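Local coordinates for protein rhamnosidase B (Bacillus sp., PDB 2OKX) that probably hydrolyses terminal alpha-L-rhamnose residues from glycosides and oligosaccharides, as an alpha-L-rhamnosidase of glycoside hydrolase family 78, at residues S241-V246 against G341-S346; G265-G270 against I305-H310. All blocks are in the same frame, centred on the assembly; numbering follows the deposited sequence.

How the interactions relate
Both contacts lie in one beta domain, within the part of the chain assigned to the family's domain D2. From the N terminus, 241-246 comes first, on strand 240-252; the loop 265-270 follows, then 305-310 on strand 297-309, and finally 341-346. Interaction 2 therefore closes a shorter loop nested inside the longer one that interaction 1 closes. Strands 240-252 and 297-309 are neighbours in one antiparallel sheet: interaction 1 adds the short strand 345-347 beside the former, while interaction 2 lays a loop against the latter. Their centres are 10 Å apart, and Tyr-242 OH meets Asp-309 OD2 at 2.6 Å, probably as a hydrogen bond.

Interaction 1. Residues S241-V246 against G341-S346; sequences SYCGYV and GTFDQS
Gly-341 and Gly-244 bring their backbones close where the two segments run antiparallel, with CA atoms 4.7 Å apart. A CB on Gly-341 would clash with the carbonyl O of Cys-243. Thr-342, entered through a cis peptide bond, lays its CG2 methyl against Tyr-242 CB at 3.8 Å, while its OG1 is bonded to the carbonyl of Met-229. Phe-343 follows, its N donating to Cys-243 O over 3.1 Å. Its ring meets the opposing chain edge-on, Gly-244 CA lying 3.8 Å from CD1, near the ring plane, and Gly-341 CA sits over one face toward the rim. Cys-243 SG, swung anti to its backbone N (chi1 179°), reaches Phe-343 CB at 3.9 Å and makes an oblique sulfur-aromatic contact with the ring. At Asp-344 the carbonyl O takes a weak bond from Cys-243 N; the carboxylate leads away from 241-246, OD1 receiving Gln-345 N from above its plane and forming a salt bridge with Arg-355. Gln-345 and Tyr-242 form a non-hydrogen-bonded antiparallel pair; beside it Gln-345 CA makes a CA-H...O contact with Ser-241 O at 3.0 Å. Ser-346 completes the ladder in a hydrogen-bonded pair with Ser-241: Ser-241 N to Ser-346 O is 2.8 Å, and the return bond from Ser-346 N to Ser-241 O is 3.1 Å. Backbone hydrogen bonds thus run from the serine pair to Phe-343, joined there by sulfur and aromatic packing.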
ATOM      1  N   SER A 241       2.961  -2.986  21.942  1.00 23.35           N
ATOM      2  CA  SER A 241       3.175  -1.789  22.738  1.00 22.66           C
ATOM      3  C   SER A 241       4.343  -2.085  23.659  1.00 23.32           C
ATOM      4  O   SER A 241       4.526  -3.224  24.094  1.00 24.46           O
ATOM      5  CB  SER A 241       1.932  -1.448  23.557  1.00 24.60           C
ATOM      6  OG  SER A 241       0.861  -1.050  22.718  1.00 26.22           O
ATOM      7  N   TYR A 242       5.159  -1.075  23.920  1.00 23.01           N
ATOM      8  CA  TYR A 242       6.293  -1.246  24.809  1.00 24.20           C
ATOM      9  C   TYR A 242       6.441  -0.030  25.695  1.00 23.56           C
ATOM     10  O   TYR A 242       6.001   1.067  25.351  1.00 23.14           O
ATOM     11  CB  TYR A 242       7.596  -1.494  24.029  1.00 23.95           C
ATOM     12  CG  TYR A 242       7.819  -0.596  22.833  1.00 24.30           C
ATOM     13  CD1 TYR A 242       7.610  -1.070  21.534  1.00 25.67           C
ATOM     14  CD2 TYR A 242       8.232   0.728  22.994  1.00 24.62           C
ATOM     15  CE1 TYR A 242       7.805  -0.243  20.423  1.00 22.73           C
ATOM     16  CE2 TYR A 242       8.428   1.559  21.891  1.00 24.53           C
ATOM     17  CZ  TYR A 242       8.210   1.065  20.609  1.00 23.90           C
ATOM     18  OH  TYR A 242       8.392   1.889  19.518  1.00 25.09           O
ATOM     19  N   CYS A 243       7.060  -0.244  26.849  1.00 24.91           N
ATOM     20  CA  CYS A 243       7.280   0.809  27.821  1.00 23.63           C
ATOM     21  C   CYS A 243       8.782   0.933  28.045  1.00 24.23           C
ATOM     22  O   CYS A 243       9.449  -0.052  28.347  1.00 25.24           O
ATOM     23  CB  CYS A 243       6.585   0.444  29.133  1.00 26.44           C
ATOM     24  SG  CYS A 243       6.803   1.646  30.452  1.00 28.54           S
ATOM     25  N   GLY A 244       9.313   2.138  27.889  1.00 24.71           N
ATOM     26  CA  GLY A 244      10.737   2.330  28.080  1.00 25.19           C
ATOM     27  C   GLY A 244      11.241   3.636  27.504  1.00 25.71           C
ATOM     28  O   GLY A 244      10.453   4.500  27.109  1.00 26.32           O
ATOM     29  N   TYR A 245      12.561   3.780  27.454  1.00 24.83           N
ATOM     30  CA  TYR A 245      13.176   4.997  26.933  1.00 25.25           C
ATOM     31  C   TYR A 245      14.329   4.702  25.991  1.00 24.44           C
ATOM     32  O   TYR A 245      14.806   3.573  25.891  1.00 25.62           O
ATOM     33  CB  TYR A 245      13.771   5.851  28.058  1.00 25.99           C
ATOM     34  CG  TYR A 245      12.865   6.182  29.213  1.00 24.83           C
ATOM     35  CD1 TYR A 245      12.624   5.256  30.227  1.00 25.64           C
ATOM     36  CD2 TYR A 245      12.272   7.438  29.310  1.00 25.54           C
ATOM     37  CE1 TYR A 245      11.812   5.579  31.314  1.00 25.46           C
ATOM     38  CE2 TYR A 245      11.461   7.771  30.387  1.00 26.16           C
ATOM     39  CZ  TYR A 245      11.236   6.838  31.383  1.00 25.68           C
ATOM     40  OH  TYR A 245      10.424   7.172  32.440  1.00 25.42           O
ATOM     41  N   VAL A 246      14.764   5.745  25.299  1.00 25.75           N
ATOM     42  CA  VAL A 246      15.932   5.667  24.440  1.00 26.04           C
ATOM     43  C   VAL A 246      16.882   6.561  25.218  1.00 25.57           C
ATOM     44  O   VAL A 246      16.482   7.634  25.670  1.00 23.33           O
ATOM     45  CB  VAL A 246      15.702   6.285  23.049  1.00 27.75           C
ATOM     46  CG1 VAL A 246      17.051   6.580  22.389  1.00 28.19           C
ATOM     47  CG2 VAL A 246      14.907   5.324  22.182  1.00 27.05           C
ATOM     48  N   GLY A 341      14.489  -0.680  29.360  1.00 26.70           N
ATOM     49  CA  GLY A 341      13.251  -1.433  29.443  1.00 27.56           C
ATOM     50  C   GLY A 341      13.578  -2.879  29.119  1.00 28.45           C
ATOM     51  O   GLY A 341      14.726  -3.292  29.287  1.00 30.31           O
ATOM     52  N   THR A 342      12.611  -3.656  28.642  1.00 28.06           N
ATOM     53  CA  THR A 342      11.244  -3.208  28.404  1.00 28.68           C
ATOM     54  C   THR A 342      10.420  -3.455  29.670  1.00 27.40           C
ATOM     55  O   THR A 342      10.168  -4.600  30.032  1.00 27.86           O
ATOM     56  CB  THR A 342      10.643  -3.996  27.227  1.00 28.84           C
ATOM     57  OG1 THR A 342      11.549  -3.935  26.116  1.00 28.57           O
ATOM     58  CG2 THR A 342       9.295  -3.420  26.820  1.00 29.03           C
ATOM     59  N   PHE A 343       9.998  -2.380  30.330  1.00 27.31           N
ATOM     60  CA  PHE A 343       9.242  -2.491  31.572  1.00 29.09           C
ATOM     61  C   PHE A 343       7.961  -3.304  31.454  1.00 30.22           C
ATOM     62  O   PHE A 343       7.609  -4.046  32.367  1.00 31.52           O
ATOM     63  CB  PHE A 343       8.941  -1.099  32.135  1.00 29.27           C
ATOM     64  CG  PHE A 343      10.179  -0.291  32.428  1.00 30.99           C
ATOM     65  CD1 PHE A 343      10.640   0.659  31.520  1.00 31.02           C
ATOM     66  CD2 PHE A 343      10.906  -0.512  33.594  1.00 30.73           C
ATOM     67  CE1 PHE A 343      11.810   1.378  31.768  1.00 31.01           C
ATOM     68  CE2 PHE A 343      12.077   0.199  33.853  1.00 30.96           C
ATOM     69  CZ  PHE A 343      12.531   1.147  32.938  1.00 32.17           C
ATOM     70  N   ASP A 344       7.266  -3.163  30.332  1.00 29.12           N
ATOM     71  CA  ASP A 344       6.040  -3.909  30.088  1.00 27.73           C
ATOM     72  C   ASP A 344       5.763  -3.850  28.589  1.00 28.00           C
ATOM     73  O   ASP A 344       6.261  -2.965  27.896  1.00 27.09           O
ATOM     74  CB  ASP A 344       4.871  -3.309  30.880  1.00 28.04           C
ATOM     75  CG  ASP A 344       3.661  -4.226  30.913  1.00 28.21           C
ATOM     76  OD1 ASP A 344       3.805  -5.408  30.543  1.00 27.45           O
ATOM     77  OD2 ASP A 344       2.571  -3.773  31.318  1.00 30.05           O
ATOM     78  N   GLN A 345       4.980  -4.797  28.090  1.00 29.10           N
ATOM     79  CA  GLN A 345       4.669  -4.844  26.668  1.00 30.49           C
ATOM     80  C   GLN A 345       3.393  -5.624  26.414  1.00 31.84           C
ATOM     81  O   GLN A 345       2.795  -6.178  27.336  1.00 32.32           O
ATOM     82  CB  GLN A 345       5.813  -5.515  25.915  1.00 31.01           C
ATOM     83  CG  GLN A 345       6.201  -6.850  26.520  1.00 34.34           C
ATOM     84  CD  GLN A 345       7.297  -7.546  25.757  1.00 35.68           C
ATOM     85  OE1 GLN A 345       7.048  -8.213  24.756  1.00 39.00           O
ATOM     86  NE2 GLN A 345       8.529  -7.390  26.223  1.00 37.59           N
ATOM     87  N   SER A 346       2.984  -5.668  25.152  1.00 30.41           N
ATOM     88  CA  SER A 346       1.788  -6.398  24.773  1.00 30.83           C
ATOM     89  C   SER A 346       1.646  -6.438  23.258  1.00 30.06           C
ATOM     90  O   SER A 346       2.226  -5.615  22.547  1.00 27.40           O
ATOM     91  CB  SER A 346       0.545  -5.756  25.400  1.00 30.27           C
ATOM     92  OG  SER A 346       0.350  -4.434  24.937  1.00 31.87           O
TER

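Interaction 2. Residues G265-G270 against I305-H310; sequences GVRGSG and ITSSDH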
ATOM      1  N   GLY A 265       8.142  12.978  15.510  1.00 27.43           N
ATOM      2  CA  GLY A 265       7.655  13.266  16.851  1.00 26.00           C
ATOM      3  C   GLY A 265       8.174  12.368  17.959  1.00 24.37           C
ATOM      4  O   GLY A 265       8.916  11.417  17.712  1.00 25.30           O
ATOM      5  N   VAL A 266       7.776  12.678  19.189  1.00 24.39           N
ATOM      6  CA  VAL A 266       8.173  11.905  20.362  1.00 24.55           C
ATOM      7  C   VAL A 266       7.082  10.886  20.688  1.00 25.57           C
ATOM      8  O   VAL A 266       5.958  11.259  21.020  1.00 25.15           O
ATOM      9  CB  VAL A 266       8.375  12.819  21.588  1.00 24.54           C
ATOM     10  CG1 VAL A 266       8.775  11.990  22.794  1.00 24.23           C
ATOM     11  CG2 VAL A 266       9.438  13.867  21.285  1.00 25.73           C
ATOM     12  N   ARG A 267       7.428   9.605  20.599  1.00 26.98           N
ATOM     13  CA  ARG A 267       6.488   8.517  20.865  1.00 29.33           C
ATOM     14  C   ARG A 267       5.875   8.535  22.250  1.00 28.56           C
ATOM     15  O   ARG A 267       4.673   8.311  22.404  1.00 28.22           O
ATOM     16  CB  ARG A 267       7.173   7.163  20.667  1.00 30.07           C
ATOM     17  CG  ARG A 267       7.206   6.702  19.241  1.00 33.92           C
ATOM     18  CD  ARG A 267       7.870   5.351  19.098  1.00 33.18           C
ATOM     19  NE  ARG A 267       7.737   4.883  17.724  1.00 37.55           N
ATOM     20  CZ  ARG A 267       6.609   4.416  17.202  1.00 37.31           C
ATOM     21  NH1 ARG A 267       5.510   4.340  17.940  1.00 37.40           N
ATOM     22  NH2 ARG A 267       6.574   4.048  15.932  1.00 40.48           N
ATOM     23  N   GLY A 268       6.705   8.793  23.255  1.00 28.08           N
ATOM     24  CA  GLY A 268       6.231   8.794  24.625  1.00 27.25           C
ATOM     25  C   GLY A 268       5.815  10.125  25.214  1.00 27.82           C
ATOM     26  O   GLY A 268       5.542  11.083  24.496  1.00 28.45           O
ATOM     27  N   SER A 269       5.789  10.173  26.543  1.00 28.08           N
ATOM     28  CA  SER A 269       5.377  11.355  27.289  1.00 28.23           C
ATOM     29  C   SER A 269       6.296  12.569  27.196  1.00 28.81           C
ATOM     30  O   SER A 269       5.875  13.682  27.511  1.00 29.90           O
ATOM     31  CB  SER A 269       5.189  10.993  28.763  1.00 28.93           C
ATOM     32  OG  SER A 269       6.417  10.594  29.345  1.00 28.95           O
ATOM     33  N   GLY A 270       7.546  12.373  26.787  1.00 27.39           N
ATOM     34  CA  GLY A 270       8.432  13.518  26.688  1.00 25.26           C
ATOM     35  C   GLY A 270       9.916  13.231  26.588  1.00 24.90           C
ATOM     36  O   GLY A 270      10.344  12.089  26.405  1.00 24.43           O
ATOM     37  N   ILE A 305       9.714   6.565  25.006  1.00 23.72           N
ATOM     38  CA  ILE A 305       9.163   6.005  23.774  1.00 23.26           C
ATOM     39  C   ILE A 305       7.984   5.069  24.038  1.00 22.84           C
ATOM     40  O   ILE A 305       7.542   4.350  23.140  1.00 21.95           O
ATOM     41  CB  ILE A 305      10.236   5.224  22.980  1.00 22.93           C
ATOM     42  CG1 ILE A 305      10.834   4.120  23.856  1.00 24.67           C
ATOM     43  CG2 ILE A 305      11.313   6.182  22.483  1.00 23.55           C
ATOM     44  CD1 ILE A 305      11.846   3.239  23.141  1.00 22.79           C
ATOM     45  N   THR A 306       7.481   5.089  25.270  1.00 23.01           N
ATOM     46  CA  THR A 306       6.352   4.247  25.667  1.00 23.15           C
ATOM     47  C   THR A 306       5.181   4.512  24.729  1.00 23.12           C
ATOM     48  O   THR A 306       4.670   5.631  24.670  1.00 21.36           O
ATOM     49  CB  THR A 306       5.923   4.553  27.107  1.00 23.96           C
ATOM     50  OG1 THR A 306       7.024   4.300  27.989  1.00 26.39           O
ATOM     51  CG2 THR A 306       4.741   3.684  27.515  1.00 22.52           C
ATOM     52  N   SER A 307       4.754   3.481  24.006  1.00 22.78           N
ATOM     53  CA  SER A 307       3.668   3.646  23.049  1.00 23.24           C
ATOM     54  C   SER A 307       3.337   2.364  22.303  1.00 23.07           C
ATOM     55  O   SER A 307       3.884   1.298  22.574  1.00 23.77           O
ATOM     56  CB  SER A 307       4.078   4.682  22.008  1.00 25.71           C
ATOM     57  OG  SER A 307       5.235   4.226  21.316  1.00 23.49           O
ATOM     58  N   SER A 308       2.430   2.499  21.344  1.00 24.30           N
ATOM     59  CA  SER A 308       2.036   1.401  20.479  1.00 24.52           C
ATOM     60  C   SER A 308       2.880   1.614  19.228  1.00 22.85           C
ATOM     61  O   SER A 308       3.060   2.747  18.792  1.00 23.74           O
ATOM     62  CB  SER A 308       0.551   1.502  20.122  1.00 25.55           C
ATOM     63  OG  SER A 308       0.179   0.445  19.253  1.00 26.48           O
ATOM     64  N   ASP A 309       3.403   0.538  18.657  1.00 23.02           N
ATOM     65  CA  ASP A 309       4.235   0.644  17.464  1.00 22.50           C
ATOM     66  C   ASP A 309       3.871  -0.486  16.509  1.00 22.77           C
ATOM     67  O   ASP A 309       4.135  -1.655  16.793  1.00 24.99           O
ATOM     68  CB  ASP A 309       5.718   0.539  17.853  1.00 22.41           C
ATOM     69  CG  ASP A 309       6.657   1.011  16.748  1.00 24.94           C
ATOM     70  OD1 ASP A 309       6.248   1.022  15.570  1.00 25.05           O
ATOM     71  OD2 ASP A 309       7.816   1.357  17.058  1.00 25.23           O
ATOM     72  N   HIS A 310       3.266  -0.148  15.377  1.00 21.57           N
ATOM     73  CA  HIS A 310       2.881  -1.173  14.412  1.00 21.58           C
ATOM     74  C   HIS A 310       4.104  -1.609  13.611  1.00 21.06           C
ATOM     75  O   HIS A 310       4.147  -2.710  13.058  1.00 21.87           O
ATOM     76  CB  HIS A 310       1.811  -0.635  13.457  1.00 21.37           C
ATOM     77  CG  HIS A 310       0.843  -1.676  12.988  1.00 22.00           C
ATOM     78  ND1 HIS A 310       1.182  -3.007  12.860  1.00 23.68           N
ATOM     79  CD2 HIS A 310      -0.454  -1.581  12.613  1.00 20.64           C
ATOM     80  CE1 HIS A 310       0.134  -3.686  12.428  1.00 22.19           C
ATOM     81  NE2 HIS A 310      -0.872  -2.845  12.271  1.00 24.12           N
TER
HETATM   82  O   HOH W   1       2.488   6.735  23.831  1.00 42.64           O
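Gly-268 and Ile-305 form the close-packed part of the contact, their CA atoms 4.1 Å apart; a side chain on Gly-268 would run into Ile-305 N. Beside them Gly-268 CA makes a CA-H...O contact with Thr-306 O. A water donates to two carbonyls here, 3.0 Å from Arg-267 O and 2.6 Å from Thr-306 O, bridging acceptors that cannot bond each other. The arrangement fastens an irregular loop between strands 256-262 and 271-273 to strand 297-309 of the antiparallel sheet. On the looser, partly exposed side, Arg-267 extends from CG to NE past Ser-307 to Asp-309, whose side chain it crosses at about a right angle. Its guanidinium stacks on the Asp-309 carboxylate with the two planes 23° apart, OD2 sitting 3.1 Å above the guanidinium plane, offset toward the rim. NH2 of Arg-267 is 3.1 Å from OD1 of Asp-309, a salt bridge of charge alone, as no N-H points at the oxygen. An alanine at Arg-267 would probably leave the Asp-309 carboxylate without its stacked positive partner and Ser-308 O without the weak bond from NH1. At the guanidinium edge NH1 also bonds weakly to Ser-307 OG at 3.4 Å, while NE is bonded to Ser-314. Ser-307 OG, held between its backbone N and carbonyl carbon (chi1 61°), itself donates to Ile-305 O at 2.9 Å.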